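Local coordinates for protein Crov588 (Cafeteriavirus, PDB 6NYR) that is of unknown function but folds into a circular leucine-rich-repeat solenoid built from tandem FNIP repeats, at residues 231-236 / 255-260; 276-281 / 298-303; 190-195 / 210-215; 239-244 / 262-267. All blocks are in the same frame, centred on the assembly; numbering follows the deposited sequence.

Interaction 1: residues 231-236 / 255-260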
loop_
_atom_site.group_PDB
_atom_site.type_symbol
_atom_site.label_atom_id
_atom_site.label_comp_id
_atom_site.label_asym_id
_atom_site.label_seq_id
_atom_site.Cartn_x
_atom_site.Cartn_y
_atom_site.Cartn_z
ATOM N N LEU A 231 -16.971 27.030 -2.467
ATOM C CA LEU A 231 -16.745 25.695 -1.930
ATOM C C LEU A 231 -16.915 24.636 -3.011
ATOM O O LEU A 231 -17.931 24.599 -3.711
ATOM C CB LEU A 231 -17.715 25.428 -0.779
ATOM C CG LEU A 231 -17.237 24.423 0.267
ATOM C CD1 LEU A 231 -16.088 25.030 1.078
ATOM C CD2 LEU A 231 -18.372 23.974 1.170
ATOM N N THR A 232 -15.916 23.760 -3.132
ATOM C CA THR A 232 -16.010 22.598 -4.002
ATOM C C THR A 232 -16.008 21.274 -3.250
ATOM O O THR A 232 -16.517 20.284 -3.782
ATOM C CB THR A 232 -14.843 22.588 -5.001
ATOM O OG1 THR A 232 -13.611 22.351 -4.303
ATOM C CG2 THR A 232 -14.762 23.922 -5.726
ATOM N N TYR A 233 -15.454 21.236 -2.040
ATOM C CA TYR A 233 -15.284 20.016 -1.265
ATOM C C TYR A 233 -15.915 20.222 0.103
ATOM O O TYR A 233 -15.602 21.200 0.793
ATOM C CB TYR A 233 -13.795 19.659 -1.130
ATOM C CG TYR A 233 -13.524 18.387 -0.356
ATOM C CD1 TYR A 233 -13.590 18.371 1.030
ATOM C CD2 TYR A 233 -13.193 17.204 -1.007
ATOM C CE1 TYR A 233 -13.346 17.218 1.748
ATOM C CE2 TYR A 233 -12.945 16.046 -0.295
ATOM C CZ TYR A 233 -13.021 16.058 1.085
ATOM O OH TYR A 233 -12.776 14.911 1.808
ATOM N N LEU A 234 -16.815 19.313 0.485
ATOM C CA LEU A 234 -17.481 19.371 1.785
ATOM C C LEU A 234 -17.539 17.969 2.374
ATOM O O LEU A 234 -18.144 17.071 1.780
ATOM C CB LEU A 234 -18.892 19.961 1.654
ATOM C CG LEU A 234 -19.737 20.087 2.918
ATOM C CD1 LEU A 234 -19.045 20.964 3.945
ATOM C CD2 LEU A 234 -21.114 20.641 2.583
ATOM N N GLU A 235 -16.919 17.790 3.540
ATOM C CA GLU A 235 -16.891 16.505 4.232
ATOM C C GLU A 235 -17.391 16.686 5.656
ATOM O O GLU A 235 -16.776 17.415 6.442
ATOM C CB GLU A 235 -15.479 15.913 4.243
ATOM C CG GLU A 235 -15.348 14.660 5.102
ATOM C CD GLU A 235 -13.933 14.108 5.135
ATOM O OE1 GLU A 235 -13.122 14.503 4.275
ATOM O OE2 GLU A 235 -13.640 13.275 6.018
ATOM N N PHE A 236 -18.493 16.016 5.990
ATOM C CA PHE A 236 -19.020 16.056 7.344
ATOM C C PHE A 236 -18.374 14.978 8.213
ATOM O O PHE A 236 -17.750 14.034 7.727
ATOM C CB PHE A 236 -20.544 15.875 7.366
ATOM C CG PHE A 236 -21.295 17.034 6.797
ATOM C CD1 PHE A 236 -21.372 18.226 7.487
ATOM C CD2 PHE A 236 -21.933 16.931 5.572
ATOM C CE1 PHE A 236 -22.055 19.302 6.961
ATOM C CE2 PHE A 236 -22.623 17.999 5.044
ATOM C CZ PHE A 236 -22.684 19.186 5.740
ATOM N N TYR A 255 -17.550 17.685 -4.609
ATOM C CA TYR A 255 -17.398 16.517 -3.750
ATOM C C TYR A 255 -18.202 16.719 -2.471
ATOM O O TYR A 255 -18.035 17.734 -1.783
ATOM C CB TYR A 255 -15.924 16.272 -3.391
ATOM C CG TYR A 255 -15.078 15.682 -4.500
ATOM C CD1 TYR A 255 -14.919 16.349 -5.707
ATOM C CD2 TYR A 255 -14.418 14.469 -4.331
ATOM C CE1 TYR A 255 -14.144 15.819 -6.720
ATOM C CE2 TYR A 255 -13.639 13.933 -5.339
ATOM C CZ TYR A 255 -13.505 14.612 -6.533
ATOM O OH TYR A 255 -12.729 14.079 -7.537
ATOM N N LEU A 256 -19.054 15.747 -2.141
ATOM C CA LEU A 256 -19.865 15.783 -0.927
ATOM C C LEU A 256 -19.744 14.445 -0.215
ATOM O O LEU A 256 -20.049 13.400 -0.800
ATOM C CB LEU A 256 -21.334 16.077 -1.249
ATOM C CG LEU A 256 -22.324 16.010 -0.085
ATOM C CD1 LEU A 256 -22.102 17.171 0.883
ATOM C CD2 LEU A 256 -23.770 15.988 -0.568
ATOM N N GLU A 257 -19.295 14.470 1.037
ATOM C CA GLU A 257 -19.185 13.254 1.831
ATOM C C GLU A 257 -19.894 13.445 3.164
ATOM O O GLU A 257 -19.605 14.397 3.896
ATOM C CB GLU A 257 -17.721 12.869 2.078
ATOM C CG GLU A 257 -17.550 11.667 2.998
ATOM C CD GLU A 257 -16.133 11.120 2.999
ATOM O OE1 GLU A 257 -15.276 11.682 2.285
ATOM O OE2 GLU A 257 -15.881 10.114 3.693
ATOM N N PHE A 258 -20.817 12.539 3.474
ATOM C CA PHE A 258 -21.450 12.506 4.780
ATOM C C PHE A 258 -20.705 11.541 5.697
ATOM O O PHE A 258 -20.025 10.617 5.245
ATOM C CB PHE A 258 -22.913 12.076 4.672
ATOM C CG PHE A 258 -23.779 13.052 3.936
ATOM C CD1 PHE A 258 -24.231 14.204 4.556
ATOM C CD2 PHE A 258 -24.154 12.808 2.629
ATOM C CE1 PHE A 258 -25.031 15.102 3.879
ATOM C CE2 PHE A 258 -24.955 13.702 1.943
ATOM C CZ PHE A 258 -25.396 14.851 2.571
ATOM N N GLY A 259 -20.863 11.757 7.001
ATOM C CA GLY A 259 -20.285 10.889 8.002
ATOM C C GLY A 259 -21.262 9.825 8.466
ATOM O O GLY A 259 -22.347 9.638 7.910
ATOM N N ARG A 260 -20.868 9.133 9.534
ATOM C CA ARG A 260 -21.607 7.957 9.983
ATOM C C ARG A 260 -23.097 8.237 10.152
ATOM O O ARG A 260 -23.938 7.512 9.607
ATOM C CB ARG A 260 -21.006 7.448 11.298
ATOM C CG ARG A 260 -21.750 6.263 11.897
ATOM C CD ARG A 260 -20.982 5.645 13.060
ATOM N NE ARG A 260 -21.684 4.489 13.608
ATOM C CZ ARG A 260 -22.686 4.570 14.479
ATOM N NH1 ARG A 260 -23.103 5.752 14.904
ATOM N NH2 ARG A 260 -23.268 3.468 14.924
#

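Interaction 2: residues 276-281 / 298-303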
loop_
_atom_site.group_PDB
_atom_site.type_symbol
_atom_site.label_atom_id
_atom_site.label_comp_id
_atom_site.label_asym_id
_atom_site.label_seq_id
_atom_site.Cartn_x
_atom_site.Cartn_y
_atom_site.Cartn_z
ATOM N N THR A 276 -20.172 15.998 -8.605
ATOM C CA THR A 276 -19.727 14.817 -9.332
ATOM C C THR A 276 -19.545 13.600 -8.437
ATOM O O THR A 276 -19.759 12.472 -8.894
ATOM C CB THR A 276 -18.406 15.106 -10.057
ATOM O OG1 THR A 276 -17.459 15.658 -9.132
ATOM C CG2 THR A 276 -18.630 16.082 -11.205
ATOM N N HIS A 277 -19.155 13.800 -7.178
ATOM C CA HIS A 277 -18.907 12.709 -6.246
ATOM C C HIS A 277 -19.773 12.864 -5.004
ATOM O O HIS A 277 -19.742 13.910 -4.345
ATOM C CB HIS A 277 -17.432 12.656 -5.833
ATOM C CG HIS A 277 -16.496 12.320 -6.950
ATOM N ND1 HIS A 277 -16.364 13.105 -8.077
ATOM C CD2 HIS A 277 -15.649 11.277 -7.117
ATOM C CE1 HIS A 277 -15.475 12.563 -8.887
ATOM N NE2 HIS A 277 -15.025 11.454 -8.329
ATOM N N ILE A 278 -20.540 11.823 -4.686
ATOM C CA ILE A 278 -21.315 11.758 -3.452
ATOM C C ILE A 278 -20.964 10.471 -2.722
ATOM O O ILE A 278 -21.012 9.384 -3.307
ATOM C CB ILE A 278 -22.833 11.821 -3.716
ATOM C CG1 ILE A 278 -23.214 13.200 -4.258
ATOM C CG2 ILE A 278 -23.618 11.505 -2.449
ATOM C CD1 ILE A 278 -24.653 13.319 -4.694
ATOM N N THR A 279 -20.622 10.594 -1.445
ATOM C CA THR A 279 -20.410 9.452 -0.567
ATOM C C THR A 279 -21.326 9.594 0.638
ATOM O O THR A 279 -21.378 10.661 1.259
ATOM C CB THR A 279 -18.952 9.354 -0.115
ATOM O OG1 THR A 279 -18.113 9.126 -1.256
ATOM C CG2 THR A 279 -18.773 8.211 0.883
ATOM N N PHE A 280 -22.063 8.536 0.948
ATOM C CA PHE A 280 -22.897 8.491 2.140
ATOM C C PHE A 280 -22.156 7.758 3.254
ATOM O O PHE A 280 -21.253 6.953 3.010
ATOM C CB PHE A 280 -24.239 7.800 1.865
ATOM C CG PHE A 280 -25.202 8.638 1.077
ATOM C CD1 PHE A 280 -25.869 9.697 1.672
ATOM C CD2 PHE A 280 -25.450 8.361 -0.254
ATOM C CE1 PHE A 280 -26.757 10.470 0.951
ATOM C CE2 PHE A 280 -26.343 9.129 -0.985
ATOM C CZ PHE A 280 -26.997 10.185 -0.380
ATOM N N GLY A 281 -22.564 8.046 4.491
ATOM C CA GLY A 281 -22.005 7.391 5.651
ATOM C C GLY A 281 -22.761 6.122 5.996
ATOM O O GLY A 281 -23.697 5.710 5.315
ATOM N N THR A 298 -21.100 11.601 -11.236
ATOM C CA THR A 298 -20.397 10.487 -11.850
ATOM C C THR A 298 -20.089 9.363 -10.875
ATOM O O THR A 298 -20.016 8.205 -11.289
ATOM C CB THR A 298 -19.077 10.959 -12.475
ATOM O OG1 THR A 298 -18.235 11.518 -11.463
ATOM C CG2 THR A 298 -19.348 12.003 -13.554
ATOM N N HIS A 299 -19.891 9.679 -9.597
ATOM C CA HIS A 299 -19.502 8.700 -8.592
ATOM C C HIS A 299 -20.478 8.751 -7.430
ATOM O O HIS A 299 -20.750 9.826 -6.883
ATOM C CB HIS A 299 -18.066 8.957 -8.126
ATOM C CG HIS A 299 -17.040 8.672 -9.176
ATOM N ND1 HIS A 299 -16.902 9.442 -10.311
ATOM C CD2 HIS A 299 -16.114 7.689 -9.272
ATOM C CE1 HIS A 299 -15.926 8.951 -11.056
ATOM N NE2 HIS A 299 -15.431 7.889 -10.449
ATOM N N LEU A 300 -21.017 7.585 -7.076
ATOM C CA LEU A 300 -22.002 7.469 -6.009
ATOM C C LEU A 300 -21.662 6.274 -5.137
ATOM O O LEU A 300 -21.615 5.140 -5.625
ATOM C CB LEU A 300 -23.412 7.324 -6.585
ATOM C CG LEU A 300 -24.529 7.174 -5.548
ATOM C CD1 LEU A 300 -24.517 8.335 -4.576
ATOM C CD2 LEU A 300 -25.878 7.058 -6.253
ATOM N N THR A 301 -21.438 6.530 -3.851
ATOM C CA THR A 301 -21.107 5.494 -2.880
ATOM C C THR A 301 -22.133 5.537 -1.754
ATOM O O THR A 301 -22.288 6.571 -1.093
ATOM C CB THR A 301 -19.696 5.697 -2.316
ATOM O OG1 THR A 301 -18.733 5.598 -3.371
ATOM C CG2 THR A 301 -19.382 4.663 -1.238
ATOM N N PHE A 302 -22.838 4.425 -1.548
ATOM C CA PHE A 302 -23.757 4.300 -0.430
ATOM C C PHE A 302 -23.032 3.708 0.779
ATOM O O PHE A 302 -22.032 2.998 0.657
ATOM C CB PHE A 302 -24.960 3.417 -0.787
ATOM C CG PHE A 302 -25.938 4.067 -1.715
ATOM C CD1 PHE A 302 -26.781 5.068 -1.264
ATOM C CD2 PHE A 302 -26.020 3.673 -3.041
ATOM C CE1 PHE A 302 -27.684 5.671 -2.121
ATOM C CE2 PHE A 302 -26.921 4.276 -3.902
ATOM C CZ PHE A 302 -27.754 5.274 -3.436
ATOM N N GLY A 303 -23.580 3.992 1.967
ATOM C CA GLY A 303 -23.077 3.430 3.201
ATOM C C GLY A 303 -23.681 2.066 3.504
ATOM O O GLY A 303 -24.588 1.591 2.826
HETATM O O HOH W 1 -18.501 8.112 -4.690
#

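Interaction 3: residues 190-195 / 210-215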
loop_
_atom_site.group_PDB
_atom_site.type_symbol
_atom_site.label_atom_id
_atom_site.label_comp_id
_atom_site.label_asym_id
_atom_site.label_seq_id
_atom_site.Cartn_x
_atom_site.Cartn_y
_atom_site.Cartn_z
ATOM N N LEU A 190 -10.113 24.571 5.295
ATOM C CA LEU A 190 -10.465 24.663 6.710
ATOM C C LEU A 190 -10.837 23.275 7.201
ATOM O O LEU A 190 -11.717 22.625 6.623
ATOM C CB LEU A 190 -11.616 25.644 6.941
ATOM C CG LEU A 190 -12.117 25.800 8.381
ATOM C CD1 LEU A 190 -10.987 26.162 9.332
ATOM C CD2 LEU A 190 -13.234 26.847 8.460
ATOM N N GLU A 191 -10.159 22.814 8.250
ATOM C CA GLU A 191 -10.458 21.526 8.861
ATOM C C GLU A 191 -10.674 21.699 10.357
ATOM O O GLU A 191 -9.771 22.151 11.070
ATOM C CB GLU A 191 -9.343 20.506 8.615
ATOM C CG GLU A 191 -9.671 19.147 9.220
ATOM C CD GLU A 191 -8.692 18.063 8.837
ATOM O OE1 GLU A 191 -7.858 18.297 7.938
ATOM O OE2 GLU A 191 -8.761 16.971 9.441
ATOM N N PHE A 192 -11.861 21.333 10.827
ATOM C CA PHE A 192 -12.147 21.259 12.251
ATOM C C PHE A 192 -11.845 19.862 12.782
ATOM O O PHE A 192 -11.879 18.869 12.050
ATOM C CB PHE A 192 -13.607 21.611 12.537
ATOM C CG PHE A 192 -13.928 23.059 12.329
ATOM C CD1 PHE A 192 -13.496 24.010 13.237
ATOM C CD2 PHE A 192 -14.658 23.469 11.227
ATOM C CE1 PHE A 192 -13.787 25.346 13.049
ATOM C CE2 PHE A 192 -14.952 24.802 11.034
ATOM C CZ PHE A 192 -14.516 25.740 11.944
ATOM N N GLY A 193 -11.560 19.798 14.082
ATOM C CA GLY A 193 -11.178 18.566 14.730
ATOM C C GLY A 193 -12.332 17.911 15.470
ATOM O O GLY A 193 -13.500 18.279 15.327
ATOM N N ARG A 194 -11.974 16.929 16.300
ATOM C CA ARG A 194 -12.960 16.070 16.943
ATOM C C ARG A 194 -14.094 16.864 17.582
ATOM O O ARG A 194 -15.272 16.652 17.274
ATOM C CB ARG A 194 -12.269 15.221 18.016
ATOM C CG ARG A 194 -12.967 13.920 18.364
ATOM C CD ARG A 194 -12.191 13.175 19.446
ATOM N NE ARG A 194 -12.034 14.028 20.629
ATOM C CZ ARG A 194 -11.290 13.731 21.687
ATOM N NH1 ARG A 194 -10.622 12.588 21.732
ATOM N NH2 ARG A 194 -11.215 14.580 22.704
ATOM N N ASN A 195 -13.756 17.782 18.482
ATOM C CA ASN A 195 -14.731 18.327 19.417
ATOM C C ASN A 195 -15.409 19.602 18.943
ATOM O O ASN A 195 -16.259 20.129 19.669
ATOM C CB ASN A 195 -14.062 18.589 20.774
ATOM C CG ASN A 195 -13.706 17.312 21.499
ATOM O OD1 ASN A 195 -13.913 16.214 20.978
ATOM N ND2 ASN A 195 -13.156 17.440 22.699
ATOM N N THR A 210 -12.508 26.659 -0.381
ATOM C CA THR A 210 -12.798 25.590 -1.329
ATOM C C THR A 210 -13.008 24.236 -0.669
ATOM O O THR A 210 -13.768 23.423 -1.196
ATOM C CB THR A 210 -11.668 25.464 -2.363
ATOM O OG1 THR A 210 -10.425 25.190 -1.704
ATOM C CG2 THR A 210 -11.544 26.749 -3.175
ATOM N N HIS A 211 -12.355 23.973 0.463
ATOM C CA HIS A 211 -12.404 22.670 1.119
ATOM C C HIS A 211 -12.809 22.876 2.572
ATOM O O HIS A 211 -12.121 23.587 3.313
ATOM C CB HIS A 211 -11.048 21.957 1.060
ATOM C CG HIS A 211 -10.676 21.451 -0.298
ATOM N ND1 HIS A 211 -10.476 22.285 -1.377
ATOM C CD2 HIS A 211 -10.443 20.194 -0.744
ATOM C CE1 HIS A 211 -10.147 21.562 -2.433
ATOM N NE2 HIS A 211 -10.121 20.291 -2.076
ATOM N N LEU A 212 -13.905 22.241 2.986
ATOM C CA LEU A 212 -14.401 22.345 4.353
ATOM C C LEU A 212 -14.616 20.942 4.895
ATOM O O LEU A 212 -15.395 20.166 4.329
ATOM C CB LEU A 212 -15.701 23.151 4.417
ATOM C CG LEU A 212 -16.355 23.270 5.794
ATOM C CD1 LEU A 212 -15.409 23.917 6.794
ATOM C CD2 LEU A 212 -17.664 24.053 5.711
ATOM N N THR A 213 -13.935 20.625 5.993
ATOM C CA THR A 213 -14.017 19.322 6.634
ATOM C C THR A 213 -14.426 19.503 8.088
ATOM O O THR A 213 -13.785 20.265 8.820
ATOM C CB THR A 213 -12.669 18.586 6.573
ATOM O OG1 THR A 213 -12.275 18.413 5.208
ATOM C CG2 THR A 213 -12.759 17.226 7.251
ATOM N N PHE A 214 -15.492 18.816 8.496
ATOM C CA PHE A 214 -15.898 18.776 9.893
ATOM C C PHE A 214 -15.409 17.488 10.544
ATOM O O PHE A 214 -15.016 16.526 9.876
ATOM C CB PHE A 214 -17.425 18.890 10.054
ATOM C CG PHE A 214 -17.973 20.219 9.651
ATOM C CD1 PHE A 214 -17.775 21.333 10.449
ATOM C CD2 PHE A 214 -18.692 20.357 8.478
ATOM C CE1 PHE A 214 -18.269 22.567 10.077
ATOM C CE2 PHE A 214 -19.198 21.587 8.100
ATOM C CZ PHE A 214 -18.986 22.694 8.901
ATOM N N GLY A 215 -15.470 17.473 11.871
ATOM C CA GLY A 215 -15.016 16.340 12.645
ATOM C C GLY A 215 -16.103 15.641 13.435
ATOM O O GLY A 215 -17.295 15.919 13.277
HETATM O O HOH W 2 -10.879 20.643 4.511
#

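Interaction 4: residues 239-244 / 262-267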
loop_
_atom_site.group_PDB
_atom_site.type_symbol
_atom_site.label_atom_id
_atom_site.label_comp_id
_atom_site.label_asym_id
_atom_site.label_seq_id
_atom_site.Cartn_x
_atom_site.Cartn_y
_atom_site.Cartn_z
ATOM N N ASN A 239 -20.939 12.676 13.592
ATOM C CA ASN A 239 -22.206 12.952 14.250
ATOM C C ASN A 239 -23.122 13.906 13.493
ATOM O O ASN A 239 -24.269 14.093 13.916
ATOM C CB ASN A 239 -21.950 13.537 15.645
ATOM C CG ASN A 239 -21.430 12.509 16.625
ATOM O OD1 ASN A 239 -21.250 11.340 16.285
ATOM N ND2 ASN A 239 -21.160 12.946 17.851
ATOM N N PHE A 240 -22.662 14.531 12.412
ATOM C CA PHE A 240 -23.524 15.480 11.721
ATOM C C PHE A 240 -24.783 14.782 11.218
ATOM O O PHE A 240 -24.703 13.822 10.444
ATOM C CB PHE A 240 -22.815 16.143 10.549
ATOM C CG PHE A 240 -23.729 17.014 9.732
ATOM C CD1 PHE A 240 -24.015 18.307 10.130
ATOM C CD2 PHE A 240 -24.336 16.520 8.587
ATOM C CE1 PHE A 240 -24.871 19.102 9.384
ATOM C CE2 PHE A 240 -25.189 17.306 7.842
ATOM C CZ PHE A 240 -25.458 18.602 8.243
ATOM N N ASN A 241 -25.944 15.276 11.639
ATOM C CA ASN A 241 -27.218 14.685 11.253
ATOM C C ASN A 241 -28.311 15.755 11.301
ATOM O O ASN A 241 -29.285 15.668 12.048
ATOM C CB ASN A 241 -27.559 13.503 12.157
ATOM C CG ASN A 241 -28.667 12.631 11.590
ATOM O OD1 ASN A 241 -28.949 12.674 10.389
ATOM N ND2 ASN A 241 -29.306 11.841 12.448
ATOM N N GLN A 242 -28.155 16.801 10.496
ATOM C CA GLN A 242 -29.145 17.862 10.393
ATOM C C GLN A 242 -29.712 17.899 8.981
ATOM O O GLN A 242 -29.034 17.533 8.016
ATOM C CB GLN A 242 -28.547 19.236 10.728
ATOM C CG GLN A 242 -28.049 19.353 12.147
ATOM C CD GLN A 242 -29.170 19.240 13.155
ATOM O OE1 GLN A 242 -30.230 19.851 12.993
ATOM N NE2 GLN A 242 -28.953 18.441 14.192
ATOM N N GLN A 243 -30.960 18.344 8.862
ATOM C CA GLN A 243 -31.565 18.472 7.545
ATOM C C GLN A 243 -30.902 19.571 6.725
ATOM O O GLN A 243 -30.568 20.644 7.235
ATOM C CB GLN A 243 -33.066 18.745 7.635
ATOM C CG GLN A 243 -33.895 17.483 7.631
ATOM C CD GLN A 243 -35.291 17.714 7.075
ATOM O OE1 GLN A 243 -35.688 18.850 6.813
ATOM N NE2 GLN A 243 -36.017 16.628 6.835
ATOM N N ILE A 244 -30.734 19.288 5.438
ATOM C CA ILE A 244 -30.184 20.224 4.468
ATOM C C ILE A 244 -31.317 20.603 3.528
ATOM O O ILE A 244 -31.793 19.773 2.743
ATOM C CB ILE A 244 -29.003 19.620 3.699
ATOM C CG1 ILE A 244 -27.935 19.165 4.688
ATOM C CG2 ILE A 244 -28.438 20.640 2.723
ATOM C CD1 ILE A 244 -26.738 18.507 4.045
ATOM N N PHE A 262 -25.379 10.747 9.483
ATOM C CA PHE A 262 -26.349 11.476 8.677
ATOM C C PHE A 262 -27.405 10.520 8.132
ATOM O O PHE A 262 -27.080 9.561 7.426
ATOM C CB PHE A 262 -25.684 12.207 7.523
ATOM C CG PHE A 262 -26.662 12.912 6.628
ATOM C CD1 PHE A 262 -27.093 14.194 6.925
ATOM C CD2 PHE A 262 -27.175 12.284 5.509
ATOM C CE1 PHE A 262 -27.997 14.845 6.107
ATOM C CE2 PHE A 262 -28.082 12.927 4.689
ATOM C CZ PHE A 262 -28.493 14.210 4.988
ATOM N N ASN A 263 -28.670 10.796 8.432
ATOM C CA ASN A 263 -29.771 9.940 8.019
ATOM C C ASN A 263 -31.032 10.791 7.860
ATOM O O ASN A 263 -32.077 10.543 8.445
ATOM C CB ASN A 263 -29.972 8.818 9.035
ATOM C CG ASN A 263 -30.884 7.723 8.513
ATOM O OD1 ASN A 263 -31.168 7.654 7.313
ATOM N ND2 ASN A 263 -31.342 6.857 9.405
ATOM N N GLN A 264 -30.935 11.831 7.035
ATOM C CA GLN A 264 -32.041 12.741 6.780
ATOM C C GLN A 264 -32.534 12.590 5.346
ATOM O O GLN A 264 -31.778 12.212 4.447
ATOM C CB GLN A 264 -31.629 14.199 7.014
ATOM C CG GLN A 264 -31.231 14.507 8.443
ATOM C CD GLN A 264 -32.370 14.304 9.424
ATOM O OE1 GLN A 264 -33.521 14.662 9.150
ATOM N NE2 GLN A 264 -32.056 13.718 10.571
ATOM N N GLN A 265 -33.818 12.868 5.146
ATOM C CA GLN A 265 -34.377 12.889 3.804
ATOM C C GLN A 265 -33.758 14.026 3.000
ATOM O O GLN A 265 -33.517 15.118 3.524
ATOM C CB GLN A 265 -35.892 13.067 3.859
ATOM C CG GLN A 265 -36.656 11.926 4.502
ATOM C CD GLN A 265 -38.101 12.300 4.786
ATOM O OE1 GLN A 265 -38.540 13.406 4.461
ATOM N NE2 GLN A 265 -38.848 11.378 5.385
ATOM N N ILE A 266 -33.510 13.772 1.720
ATOM C CA ILE A 266 -33.016 14.784 0.794
ATOM C C ILE A 266 -34.078 14.975 -0.280
ATOM O O ILE A 266 -34.385 14.040 -1.031
ATOM C CB ILE A 266 -31.663 14.402 0.175
ATOM C CG1 ILE A 266 -30.643 14.113 1.275
ATOM C CG2 ILE A 266 -31.161 15.513 -0.737
ATOM C CD1 ILE A 266 -29.304 13.626 0.763
ATOM N N THR A 267 -34.641 16.176 -0.345
ATOM C CA THR A 267 -35.671 16.498 -1.316
ATOM C C THR A 267 -35.025 17.139 -2.546
ATOM O O THR A 267 -33.802 17.115 -2.716
ATOM C CB THR A 267 -36.722 17.412 -0.689
ATOM O OG1 THR A 267 -36.162 18.712 -0.469
ATOM C CG2 THR A 267 -37.194 16.845 0.637
HETATM O O HOH W 3 -35.847 13.922 7.492
#

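Interaction 1: residues 231-236 / 255-260
Tyr255 opens the second of two successive parallel strands, 233-235 and 255-257, in this leucine-rich-repeat solenoid. Its N-H runs nearly straight onto Thr232 O (2.9 Å), and its carbonyl takes Leu234 N from above the carbonyl plane. Tyr255 CG is anti to the carbonyl carbon (chi1 -75°), and its ring leads away from the first strand toward His277, on which it stacks; CB packs on Tyr233 CD2 at 3.7 Å. Next comes Leu256, buried on the opposite face, its CD1 4.0 Å from Leu234 CD2. Glu257 N then bonds to Leu234 O, and Glu257 O receives Phe236 N at 172°. The extended Glu257 carboxylate stacks beside that of Glu235, planes 13° apart. Their OE1 atoms lie 4.1 Å apart, a like-charge proximity that may raise proton affinity, while a 2.5 Å bond from Tyr233 OH to Glu235 OE1 would help to stabilise the charge on Glu235. Phe258 follows, its ring nearly parallel to that of Phe236 but slid off it, CD1 touching Phe236 CD2 at 3.7 Å.

Interaction 2: residues 276-281 / 298-303
Two neighbouring coils of the leucine-rich-repeat solenoid meet here through strands 277-279 and 299-301, parallel to within 1° and in exact register, histidine beside histidine and threonine beside threonine. At the N-terminal end Thr276 O is gripped twice: Thr298 N reaches a lone pair in the carbonyl plane, and His299 N comes nearly along the C=O axis at 2.9 Å. From there the ladder runs on through Ile278 N to His299 O, Thr301 N to Ile278 O and Phe280 N to Thr301 O. The imidazoles of His277 and His299 form an offset stack, centroids 4.2 Å apart and planes 5° apart, with His277 NE2 over one face of the His299 ring. Each ring is fixed in rotation by the threonine before it, whose OG1 sits in the ring plane and shares a hydrogen bond with ND1; for Thr298 OG1 and His299 ND1 the separation is 2.7 Å. Tyr255 and His321 continue the stack on the flanking coils. A water bonded to Thr301 OG1 also donates to Ile278 O. On the buried face Ile278 CG2 meets Leu300 CD1 at 3.9 Å, and Phe280 CD2 touches Phe302 CD1 at 3.7 Å. Past the strands, Gly303 has no CB to clash with Gly281 O. Equivalent positions stacked coil on coil, polar on the histidine-threonine face and apolar on the other, are the mark of a leucine-rich-repeat solenoid.

Interaction 3: residues 190-195 / 210-215
Segments 190-195 and 210-215 run in parallel, 11° apart end to end, and three backbone bonds lace them together: Leu190 N to His211 O, Thr213 N to Leu190 O and Phe192 N to Thr213 O, each donor lying nearly along the C=O axis. Leu190 and Leu212 point the same way into the buried side, both with CG anti to the backbone N, and the CD1 branch of Leu212 reaches back to Leu190 CD2 at 4.0 Å. These are neighbouring rungs of the apolar ladder that fills the core of a leucine-rich-repeat solenoid. Beside it runs a phenylalanine ladder, where Phe192 and Phe214 meet rim to rim, planes 5° apart, with CD2 of Phe192 3.9 Å from CD1 of Phe214; Phe170 extends the row from the preceding coil. On the other face the methylene CG of the extended Glu191 lies against Thr213 CB at 4.0 Å. Thr213 OG1, anti to its carbonyl carbon (chi1 -59°), shares a 2.7 Å hydrogen bond with a water that also donates to Leu190 O. Further along, Gly215 CA passes 3.6 Å from Gly193 O, a spot where a CB would collide with that oxygen. Arg194 turns away, and its NE donates to Asn195 OD1 within the same turn.

Interaction 4: residues 239-244 / 262-267
Asn241 CG stands anti to its backbone N (chi1 -165°), which carries the side-chain amide across to the next coil, while Gln264, bent at chi2 (-63°), folds back to meet it. Asn241 OD1 therefore takes two bonds: a short one of 2.7 Å from Asn263 N, which comes in well above the carbonyl plane, and a weak one of 3.3 Å from Gln264 NE2. The two side chains cross at about a right angle, their amide planes 53° apart. Gln264 OE1 faces the other way, 3.2 Å from the methylene Gln243 CG, and accepts from a water that also takes hydrogen bonds from Gln243 NE2 and Gln265 N. Beneath this polar layer Phe240 and Phe262 lie side by side, each with CG anti to its N, and CE2 of Phe240 touches CD1 of Phe262 at 3.8 Å. The carbonyl of Gln242 sits at the edge of the Phe262 ring, its O 3.5 Å from CE1, and Ile244 CD1 lies near the same carbon. The pattern recurs in the flanking coils, since Asn219 OD1 bonds to Asn241 N and Asn263 OD1 to Asn285 N. This is the asparagine ladder familiar from leucine-rich repeats: with no strand pairing in these loops, a side-chain carbonyl supplies the acceptor for the next coil's backbone N-H, so hydrogen bonds from side-chain amides join this part of one coil to the next.

How the interactions relate
From the N terminus, interaction 3 comes first, closing one turn of the solenoid between strands 189-191 and 211-213. Interaction 1 opens after it and closes the loop from 233-235 to 255-257, the next pair of strands. Interaction 4 crosses interaction 1, since 239-244 lies between the segments of the latter and 262-267 after them; it joins the loops that follow the same two strands, and Ile244 CD1 packs on Phe258 and Phe236. Interaction 2 comes last, in series. Strand 233-235 pairs back to 211-213, and 255-257 forward to 277-279, so interactions 3, 1 and 2 form a continuous run of six parallel strands, while interaction 4 ties coils together further from the ring's centre.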